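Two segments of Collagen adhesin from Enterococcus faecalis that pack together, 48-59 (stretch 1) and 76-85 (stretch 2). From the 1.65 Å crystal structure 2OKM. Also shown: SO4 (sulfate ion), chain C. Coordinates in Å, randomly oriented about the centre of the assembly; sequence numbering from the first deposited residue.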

# COMPACT_ATOMS: atom_id res chain seq x y z
N GLN A 48 -6.84 -12.51 -7.10
CA GLN A 48 -7.94 -11.64 -7.45
C GLN A 48 -8.08 -10.64 -6.32
O GLN A 48 -8.44 -10.99 -5.19
CB GLN A 48 -9.24 -12.43 -7.63
CG GLN A 48 -9.29 -13.13 -8.98
CD GLN A 48 -9.26 -12.15 -10.14
OE1 GLN A 48 -8.79 -12.48 -11.23
NE2 GLN A 48 -9.78 -10.95 -9.92
N LEU A 49 -7.77 -9.38 -6.62
CA LEU A 49 -7.83 -8.31 -5.63
C LEU A 49 -9.21 -8.15 -5.00
O LEU A 49 -10.22 -8.11 -5.70
CB LEU A 49 -7.42 -7.00 -6.30
CG LEU A 49 -7.47 -5.74 -5.44
CD1 LEU A 49 -6.46 -5.86 -4.30
CD2 LEU A 49 -7.14 -4.53 -6.31
N ASN A 50 -9.24 -8.07 -3.67
CA ASN A 50 -10.49 -7.88 -2.93
C ASN A 50 -10.62 -6.37 -2.76
O ASN A 50 -10.12 -5.80 -1.79
CB ASN A 50 -10.40 -8.59 -1.57
CG ASN A 50 -10.24 -10.10 -1.71
OD1 ASN A 50 -9.75 -10.77 -0.79
ND2 ASN A 50 -10.66 -10.65 -2.84
N LYS A 51 -11.28 -5.72 -3.71
CA LYS A 51 -11.43 -4.26 -3.70
C LYS A 51 -12.11 -3.64 -2.49
O LYS A 51 -11.98 -2.44 -2.26
CB LYS A 51 -12.14 -3.80 -4.97
CG LYS A 51 -11.38 -4.09 -6.24
CD LYS A 51 -12.10 -3.51 -7.44
CE LYS A 51 -11.37 -3.82 -8.72
NZ LYS A 51 -12.09 -3.21 -9.88
N GLU A 52 -12.85 -4.44 -1.73
CA GLU A 52 -13.54 -3.92 -0.56
C GLU A 52 -12.81 -4.25 0.74
O GLU A 52 -13.34 -4.02 1.83
CB GLU A 52 -14.96 -4.50 -0.49
CG GLU A 52 -15.79 -4.27 -1.75
CD GLU A 52 -17.16 -4.91 -1.66
OE1 GLU A 52 -17.24 -6.14 -1.47
OE2 GLU A 52 -18.16 -4.18 -1.79
N SER A 53 -11.59 -4.77 0.63
CA SER A 53 -10.82 -5.16 1.82
C SER A 53 -9.87 -4.13 2.41
O SER A 53 -9.32 -4.35 3.49
CB SER A 53 -10.01 -6.42 1.50
OG SER A 53 -8.95 -6.13 0.60
N PHE A 54 -9.68 -3.01 1.73
CA PHE A 54 -8.73 -2.00 2.21
C PHE A 54 -9.01 -1.32 3.55
O PHE A 54 -10.12 -0.90 3.82
CB PHE A 54 -8.56 -0.90 1.17
CG PHE A 54 -7.79 -1.32 -0.05
CD1 PHE A 54 -8.36 -2.17 -1.00
CD2 PHE A 54 -6.50 -0.85 -0.26
CE1 PHE A 54 -7.65 -2.54 -2.14
CE2 PHE A 54 -5.78 -1.22 -1.40
CZ PHE A 54 -6.36 -2.07 -2.34
N THR A 55 -7.97 -1.24 4.38
CA THR A 55 -8.07 -0.52 5.65
C THR A 55 -6.79 0.29 5.76
O THR A 55 -5.74 -0.11 5.23
CB THR A 55 -8.22 -1.43 6.89
OG1 THR A 55 -7.04 -2.22 7.09
CG2 THR A 55 -9.43 -2.34 6.75
N PHE A 56 -6.87 1.43 6.42
CA PHE A 56 -5.73 2.31 6.57
C PHE A 56 -5.38 2.57 8.03
O PHE A 56 -6.21 3.07 8.80
CB PHE A 56 -5.99 3.64 5.85
CG PHE A 56 -6.18 3.51 4.37
CD1 PHE A 56 -7.36 2.98 3.85
CD2 PHE A 56 -5.17 3.89 3.49
CE1 PHE A 56 -7.54 2.84 2.47
CE2 PHE A 56 -5.34 3.75 2.11
CZ PHE A 56 -6.52 3.23 1.60
N ASP A 57 -4.15 2.22 8.39
CA ASP A 57 -3.59 2.37 9.74
C ASP A 57 -2.77 3.66 9.66
O ASP A 57 -1.63 3.64 9.19
CB ASP A 57 -2.69 1.15 10.00
CG ASP A 57 -2.04 1.16 11.36
OD1 ASP A 57 -2.11 2.18 12.07
OD2 ASP A 57 -1.45 0.11 11.71
N ILE A 58 -3.36 4.76 10.12
CA ILE A 58 -2.73 6.08 10.03
C ILE A 58 -2.22 6.60 11.37
O ILE A 58 -2.98 6.70 12.33
CB ILE A 58 -3.75 7.09 9.45
CG1 ILE A 58 -4.42 6.47 8.22
CG2 ILE A 58 -3.05 8.39 9.06
CD1 ILE A 58 -5.47 7.36 7.59
N VAL A 59 -0.94 6.95 11.41
CA VAL A 59 -0.34 7.41 12.66
C VAL A 59 0.56 8.63 12.57
O VAL A 59 1.40 8.74 11.67
CB VAL A 59 0.51 6.27 13.29
CG1 VAL A 59 1.10 6.72 14.62
CG2 VAL A 59 -0.35 5.03 13.49
N GLY A 76 -10.27 13.32 3.27
CA GLY A 76 -9.24 14.05 2.56
C GLY A 76 -7.81 13.55 2.63
O GLY A 76 -6.88 14.34 2.50
N TYR A 77 -7.63 12.25 2.85
CA TYR A 77 -6.28 11.69 2.92
C TYR A 77 -5.75 11.33 1.54
O TYR A 77 -4.55 11.33 1.31
CB TYR A 77 -6.25 10.43 3.78
CG TYR A 77 -6.28 10.66 5.26
CD1 TYR A 77 -7.46 10.54 5.98
CD2 TYR A 77 -5.11 10.98 5.96
CE1 TYR A 77 -7.49 10.73 7.36
CE2 TYR A 77 -5.13 11.18 7.34
CZ TYR A 77 -6.32 11.05 8.03
OH TYR A 77 -6.34 11.22 9.40
N GLY A 78 -6.65 11.00 0.62
CA GLY A 78 -6.20 10.62 -0.70
C GLY A 78 -7.30 9.99 -1.54
O GLY A 78 -8.48 10.18 -1.26
N LYS A 79 -6.89 9.22 -2.54
CA LYS A 79 -7.86 8.61 -3.44
C LYS A 79 -7.29 7.35 -4.08
O LYS A 79 -6.09 7.26 -4.33
CB LYS A 79 -8.22 9.63 -4.52
CG LYS A 79 -9.33 9.23 -5.47
CD LYS A 79 -9.73 10.42 -6.33
CE LYS A 79 -11.02 10.16 -7.08
NZ LYS A 79 -11.55 11.41 -7.70
N ILE A 80 -8.16 6.38 -4.35
CA ILE A 80 -7.73 5.16 -5.00
C ILE A 80 -8.47 5.07 -6.32
O ILE A 80 -9.56 5.63 -6.47
CB ILE A 80 -8.06 3.90 -4.15
CG1 ILE A 80 -7.24 2.70 -4.67
CG2 ILE A 80 -9.55 3.56 -4.24
CD1 ILE A 80 -7.24 1.52 -3.72
N ASP A 81 -7.87 4.39 -7.29
CA ASP A 81 -8.49 4.22 -8.59
C ASP A 81 -8.18 2.80 -9.04
O ASP A 81 -7.02 2.47 -9.31
CB ASP A 81 -7.92 5.22 -9.61
CG ASP A 81 -8.58 5.09 -10.98
OD1 ASP A 81 -8.18 5.84 -11.91
OD2 ASP A 81 -9.49 4.25 -11.14
N PHE A 82 -9.20 1.95 -9.09
CA PHE A 82 -9.00 0.59 -9.54
C PHE A 82 -9.06 0.66 -11.06
O PHE A 82 -10.15 0.76 -11.64
CB PHE A 82 -10.08 -0.33 -8.99
CG PHE A 82 -10.07 -0.46 -7.49
CD1 PHE A 82 -11.01 0.20 -6.71
CD2 PHE A 82 -9.08 -1.20 -6.85
CE1 PHE A 82 -10.98 0.11 -5.31
CE2 PHE A 82 -9.03 -1.30 -5.46
CZ PHE A 82 -9.99 -0.64 -4.69
N VAL A 83 -7.89 0.65 -11.70
CA VAL A 83 -7.81 0.76 -13.15
C VAL A 83 -8.18 -0.53 -13.89
O VAL A 83 -8.50 -0.50 -15.08
CB VAL A 83 -6.41 1.25 -13.59
CG1 VAL A 83 -6.17 2.65 -13.04
CG2 VAL A 83 -5.33 0.31 -13.08
N THR A 84 -8.12 -1.65 -13.18
CA THR A 84 -8.53 -2.95 -13.71
C THR A 84 -9.07 -3.68 -12.50
O THR A 84 -9.32 -3.05 -11.47
CB THR A 84 -7.35 -3.76 -14.32
OG1 THR A 84 -6.42 -4.12 -13.29
CG2 THR A 84 -6.64 -2.96 -15.41
N ASP A 85 -9.27 -4.99 -12.60
CA ASP A 85 -9.77 -5.74 -11.45
C ASP A 85 -8.66 -6.00 -10.44
O ASP A 85 -8.92 -6.15 -9.25
CB ASP A 85 -10.36 -7.08 -11.90
CG ASP A 85 -11.80 -6.97 -12.33
OD1 ASP A 85 -12.36 -8.00 -12.80
OD2 ASP A 85 -12.39 -5.88 -12.20
S SO4 C . -6.22 -7.59 -14.53
O1 SO4 C . -5.61 -8.77 -13.89
O2 SO4 C . -5.23 -6.50 -14.60
O3 SO4 C . -6.63 -7.95 -15.91
O4 SO4 C . -7.40 -7.16 -13.75
O HOH W 1 -10.98 -7.32 -8.19
O HOH W 2 -14.41 -4.68 -9.82

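A lysine can serve two chemistries at once, its methylene chain packing like a hydrocarbon while its ammonium seeks oxygen, and Lys51 of this collagen adhesin is a clear example. The two stretches pair no backbone hydrogen bonds with each other, although Ile58 and Ile80 each lie in a strand; their nearest CA atoms, those of Leu49 and Asp85, lie 6.7 Å apart, so side chains and water do the joining. Lys51 sits in a type I turn from Asn50 to Ser53, closed by Ser53 N to Asn50 O at 3.0 Å. From there the extended chain of Lys51 runs over one face of the Phe82 ring, with Lys51 CG 3.8 Å from the Phe82 ring centroid, a CH-pi contact. Beyond the ring, Lys51 NZ donates to Thr84 O (3.2 Å) and forms a salt bridge with Asp85 OD2 (3.5 Å).

Asp85 also contributes its carbonyl: one water donates to both Leu49 O (2.7 Å) and Asp85 O (2.6 Å), bridging the two backbones.

Phe82 and Phe54 form an offset edge-to-face pair, planes at 66°, in which slightly positive edge hydrogens of Phe82 favour the electron-rich face of Phe54, while Leu49 CD2 approaches Phe82 CE2 at 3.8 Å. Ile80 CD1 covers a face of Phe54, 4.1 Å from the ring centroid. Further along, in a separate apolar contact, Ile58 CD1 sits almost directly above the Tyr77 ring, 3.7 Å from its centroid.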